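Local coordinates for protein collagen alpha-1(XV) chain (Homo sapiens, PDB 3N3F) that brings three collagen XV chains together as a potent trimerizing unit, probably selecting and aligning the chains for folding of the triple helix, at residues Thr4-Asn8 and Met9-Leu13; Phe24-Arg28 and Asp29-Phe33. One frame throughout, in Å; residues are numbered along the deposited sequence.

Contact 1: residues Thr4-Asn8 and Met9-Leu13; sequences TAFSN and MDDML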
# COMPACT_ATOMS: atom_id res chain seq x y z
N THR A 4 8.15 -5.80 -4.12
CA THR A 4 9.56 -6.10 -4.31
C THR A 4 10.34 -5.03 -3.56
O THR A 4 9.74 -4.18 -2.90
CB THR A 4 9.94 -6.10 -5.81
OG1 THR A 4 11.32 -6.46 -5.94
CG2 THR A 4 9.70 -4.73 -6.43
N ALA A 5 11.66 -5.05 -3.67
CA ALA A 5 12.47 -4.07 -2.96
C ALA A 5 13.81 -3.74 -3.61
O ALA A 5 14.29 -4.45 -4.49
CB ALA A 5 12.71 -4.55 -1.53
N PHE A 6 14.39 -2.63 -3.17
CA PHE A 6 15.69 -2.17 -3.65
C PHE A 6 16.42 -1.65 -2.43
O PHE A 6 15.80 -1.33 -1.42
CB PHE A 6 15.51 -1.04 -4.67
CG PHE A 6 14.88 -1.48 -5.96
CD1 PHE A 6 15.63 -2.10 -6.95
CD2 PHE A 6 13.51 -1.29 -6.18
CE1 PHE A 6 15.03 -2.53 -8.14
CE2 PHE A 6 12.91 -1.71 -7.36
CZ PHE A 6 13.67 -2.33 -8.34
N SER A 7 17.75 -1.56 -2.50
CA SER A 7 18.51 -1.06 -1.37
C SER A 7 18.10 0.37 -1.09
O SER A 7 17.81 0.73 0.05
CB SER A 7 20.01 -1.11 -1.68
OG SER A 7 20.49 -2.44 -1.76
N ASN A 8 18.04 1.17 -2.15
CA ASN A 8 17.67 2.58 -2.03
C ASN A 8 16.96 3.11 -3.27
O ASN A 8 16.76 2.38 -4.25
CB ASN A 8 18.92 3.41 -1.75
CG ASN A 8 20.07 3.02 -2.65
OD1 ASN A 8 21.15 2.67 -2.16
ND2 ASN A 8 19.86 3.08 -3.96
N MET A 9 16.59 4.39 -3.23
CA MET A 9 15.87 5.01 -4.33
C MET A 9 16.59 4.96 -5.67
O MET A 9 15.99 4.67 -6.69
CB MET A 9 15.53 6.46 -4.00
CG MET A 9 14.59 7.09 -5.01
SD MET A 9 14.28 8.84 -4.72
CE MET A 9 13.42 8.77 -3.18
N ASP A 10 17.89 5.24 -5.66
CA ASP A 10 18.65 5.23 -6.91
C ASP A 10 18.66 3.87 -7.59
O ASP A 10 18.58 3.78 -8.82
CB ASP A 10 20.07 5.75 -6.66
CG ASP A 10 20.09 7.24 -6.40
OD1 ASP A 10 19.60 7.99 -7.27
OD2 ASP A 10 20.58 7.67 -5.34
N ASP A 11 18.77 2.81 -6.79
CA ASP A 11 18.76 1.46 -7.34
C ASP A 11 17.38 1.25 -8.00
O ASP A 11 17.28 0.68 -9.08
CB ASP A 11 18.99 0.44 -6.23
CG ASP A 11 19.28 -0.95 -6.75
OD1 ASP A 11 20.15 -1.08 -7.64
OD2 ASP A 11 18.64 -1.91 -6.27
N MET A 12 16.33 1.74 -7.34
CA MET A 12 14.98 1.62 -7.87
C MET A 12 14.84 2.39 -9.19
O MET A 12 14.30 1.88 -10.17
CB MET A 12 13.97 2.17 -6.86
CG MET A 12 12.54 2.26 -7.39
SD MET A 12 11.43 3.15 -6.26
CE MET A 12 11.67 4.84 -6.77
N LEU A 13 15.34 3.63 -9.21
CA LEU A 13 15.28 4.49 -10.39
C LEU A 13 15.94 3.91 -11.64
O LEU A 13 15.51 4.19 -12.76
CB LEU A 13 15.90 5.86 -10.09
CG LEU A 13 15.20 6.78 -9.08
CD1 LEU A 13 16.06 8.02 -8.85
CD2 LEU A 13 13.82 7.17 -9.59
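N8, F6 and D11 carry this contact, where the strand ending at F6 leads into helix 9-13. N8 occupies the N-cap position, and its backbone carbonyl opens the helical bonding: O of N8 accepts a hydrogen bond from N of M12, 3.2 Å. The F6 ring lies against the helix backbone: CA of M12 sits over its centre in a CH-pi contact, 3.7 Å from the centroid and 13° off the ring normal. Beyond that, CB of M12 touches CD2 of F6 at 3.6 Å, while the rest of the methionine chain runs on toward W41 and F34 of the sheet. D11 comes to the same ring from another side. With CG anti to the backbone N (chi1 -168°), its carboxylate reaches back toward the strand, and OD2 lies at the ring edge, in plane, 3.1 Å from CD1 of F6; carboxylate and ring planes stand 75° apart. The other oxygen, OD1, makes a salt bridge to K15, in the loop just past the helix. The helix N-terminus, with N8 at its N-cap, is thus packed on F6 where strand 3-6 leads into helix 9-13, the first connection of the beta-alpha-beta unit in the collagen trimerization domain.

Contact 2: residues Phe24-Arg28 and Asp29-Phe33; sequences FIYLR and DSTEF
Y26 and F33 face each other as an antiparallel non-hydrogen-bonded pair, and their side chains carry the contact. The rings are neither stacked nor edge-to-face: their planes are 32° apart and their centroids 5.2 Å. What lies over the face of F33 is CB of Y26, offset toward the rim, in a CH-pi contact 3.9 Å from the centroid; CD1 of Y26 comes to 3.4 Å from CE2 of F33. The phenylalanine's chi1 of -108°, well off a staggered value, swings its ring across to the neighbouring strand, where CB of F24 meets the ring edge at CE1, 3.7 Å away. Replacing F33 by an alanine is likely to strip the ring from CB of F24 and CB of Y26 and to leave F24 of a neighbouring subunit without its ring partner. The tyrosine, CG anti to the backbone N (chi1 178°), lies alongside T31, pointing the same way, with CE1 3.6 Å from CA of T31. Its OH is hydrogen-bonded to OE2 of E21 of a neighbouring subunit.

On the face bearing L27 and E32, OG of S30 touches CB of L27 and donates to OE1 of E32 at 3.1 Å; OE2 of E32 has its own salt bridge to K43. The backbone ties the strands by a nearly straight bond from N of L27 to O of E32, 2.8 Å long. O of L27 in turn receives two weak bonds, from N of T31 and N of E32. With T31, at positive phi, and E32 both opposite L27, this is a beta hairpin closed by a G1 beta bulge, in the trimerization domain's sheet.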
# COMPACT_ATOMS: atom_id res chain seq x y z
N PHE A 24 4.25 -2.68 -5.63
CA PHE A 24 4.74 -1.90 -4.49
C PHE A 24 6.25 -2.08 -4.36
O PHE A 24 6.76 -3.19 -4.52
CB PHE A 24 4.03 -2.34 -3.21
CG PHE A 24 2.62 -1.81 -3.10
CD1 PHE A 24 2.39 -0.51 -2.66
CD2 PHE A 24 1.54 -2.61 -3.44
CE1 PHE A 24 1.09 -0.01 -2.57
CE2 PHE A 24 0.24 -2.12 -3.36
CZ PHE A 24 0.01 -0.81 -2.92
N ILE A 25 6.95 -0.99 -4.07
CA ILE A 25 8.41 -1.02 -3.94
C ILE A 25 8.90 -0.56 -2.58
O ILE A 25 8.69 0.58 -2.17
CB ILE A 25 9.07 -0.13 -5.02
CG1 ILE A 25 8.62 -0.57 -6.41
CG2 ILE A 25 10.59 -0.22 -4.89
CD1 ILE A 25 9.17 0.30 -7.53
N TYR A 26 9.59 -1.46 -1.87
CA TYR A 26 10.12 -1.16 -0.55
C TYR A 26 11.59 -0.78 -0.66
O TYR A 26 12.36 -1.45 -1.35
CB TYR A 26 9.97 -2.39 0.34
CG TYR A 26 10.53 -2.27 1.75
CD1 TYR A 26 10.13 -1.25 2.60
CD2 TYR A 26 11.38 -3.25 2.26
CE1 TYR A 26 10.55 -1.21 3.93
CE2 TYR A 26 11.81 -3.23 3.59
CZ TYR A 26 11.38 -2.20 4.42
OH TYR A 26 11.76 -2.20 5.74
N LEU A 27 11.98 0.31 -0.01
CA LEU A 27 13.37 0.73 -0.01
C LEU A 27 13.94 0.34 1.34
O LEU A 27 13.62 0.95 2.36
CB LEU A 27 13.49 2.24 -0.24
CG LEU A 27 12.87 2.75 -1.54
CD1 LEU A 27 13.29 4.20 -1.76
CD2 LEU A 27 13.34 1.90 -2.72
N ARG A 28 14.77 -0.70 1.35
CA ARG A 28 15.36 -1.23 2.57
C ARG A 28 16.10 -0.21 3.43
O ARG A 28 15.87 -0.13 4.64
CB ARG A 28 16.30 -2.40 2.24
CG ARG A 28 15.61 -3.59 1.57
CD ARG A 28 16.49 -4.83 1.54
NE ARG A 28 17.73 -4.62 0.80
CZ ARG A 28 17.88 -4.81 -0.51
NH1 ARG A 28 16.85 -5.22 -1.25
NH2 ARG A 28 19.05 -4.57 -1.09
N ASP A 29 16.96 0.59 2.81
CA ASP A 29 17.74 1.58 3.54
C ASP A 29 16.93 2.66 4.27
O ASP A 29 17.24 2.98 5.41
CB ASP A 29 18.74 2.24 2.59
CG ASP A 29 19.92 1.34 2.27
OD1 ASP A 29 19.69 0.14 1.97
OD2 ASP A 29 21.07 1.82 2.30
N SER A 30 15.91 3.20 3.62
CA SER A 30 15.10 4.24 4.23
C SER A 30 13.74 3.75 4.75
O SER A 30 12.96 4.53 5.31
CB SER A 30 14.88 5.37 3.23
OG SER A 30 14.26 4.89 2.05
N THR A 31 13.47 2.46 4.58
CA THR A 31 12.22 1.85 5.01
C THR A 31 11.04 2.67 4.48
O THR A 31 10.11 3.00 5.22
CB THR A 31 12.12 1.72 6.55
OG1 THR A 31 12.00 3.01 7.16
CG2 THR A 31 13.35 1.01 7.10
N GLU A 32 11.11 3.03 3.20
CA GLU A 32 10.06 3.79 2.56
C GLU A 32 9.40 2.93 1.49
O GLU A 32 9.93 1.88 1.11
CB GLU A 32 10.62 5.06 1.92
CG GLU A 32 11.18 6.05 2.91
CD GLU A 32 11.62 7.35 2.27
OE1 GLU A 32 12.46 7.32 1.35
OE2 GLU A 32 11.12 8.42 2.70
N PHE A 33 8.25 3.38 1.01
CA PHE A 33 7.53 2.63 -0.01
C PHE A 33 7.15 3.50 -1.19
O PHE A 33 6.77 4.66 -1.03
CB PHE A 33 6.27 2.01 0.60
CG PHE A 33 6.35 0.51 0.76
CD1 PHE A 33 6.06 -0.33 -0.30
CD2 PHE A 33 6.71 -0.05 1.98
CE1 PHE A 33 6.12 -1.72 -0.16
CE2 PHE A 33 6.78 -1.44 2.14
CZ PHE A 33 6.48 -2.27 1.07

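Contact 1 is partly buried and contact 2 buried; both reach one sheet, in which strands 3-6 and 23-27 are parallel neighbours, joined by a bond between O of T4 and N of Y26, probably a hydrogen bond. A similar probable bond from N of D29 to O of S7 ties the hairpin's turn to the loop before the helix. The chemistry follows the place. In contact 1 a ring rests on helix backbone, mostly within its own subunit, with L13 reaching P53 of a neighbouring subunit. Contact 2 is largely aromatic, and F24, Y26 and F33 look outward to other subunits, F24 meeting its counterparts edge-to-face, consistent with a central role in trimer formation.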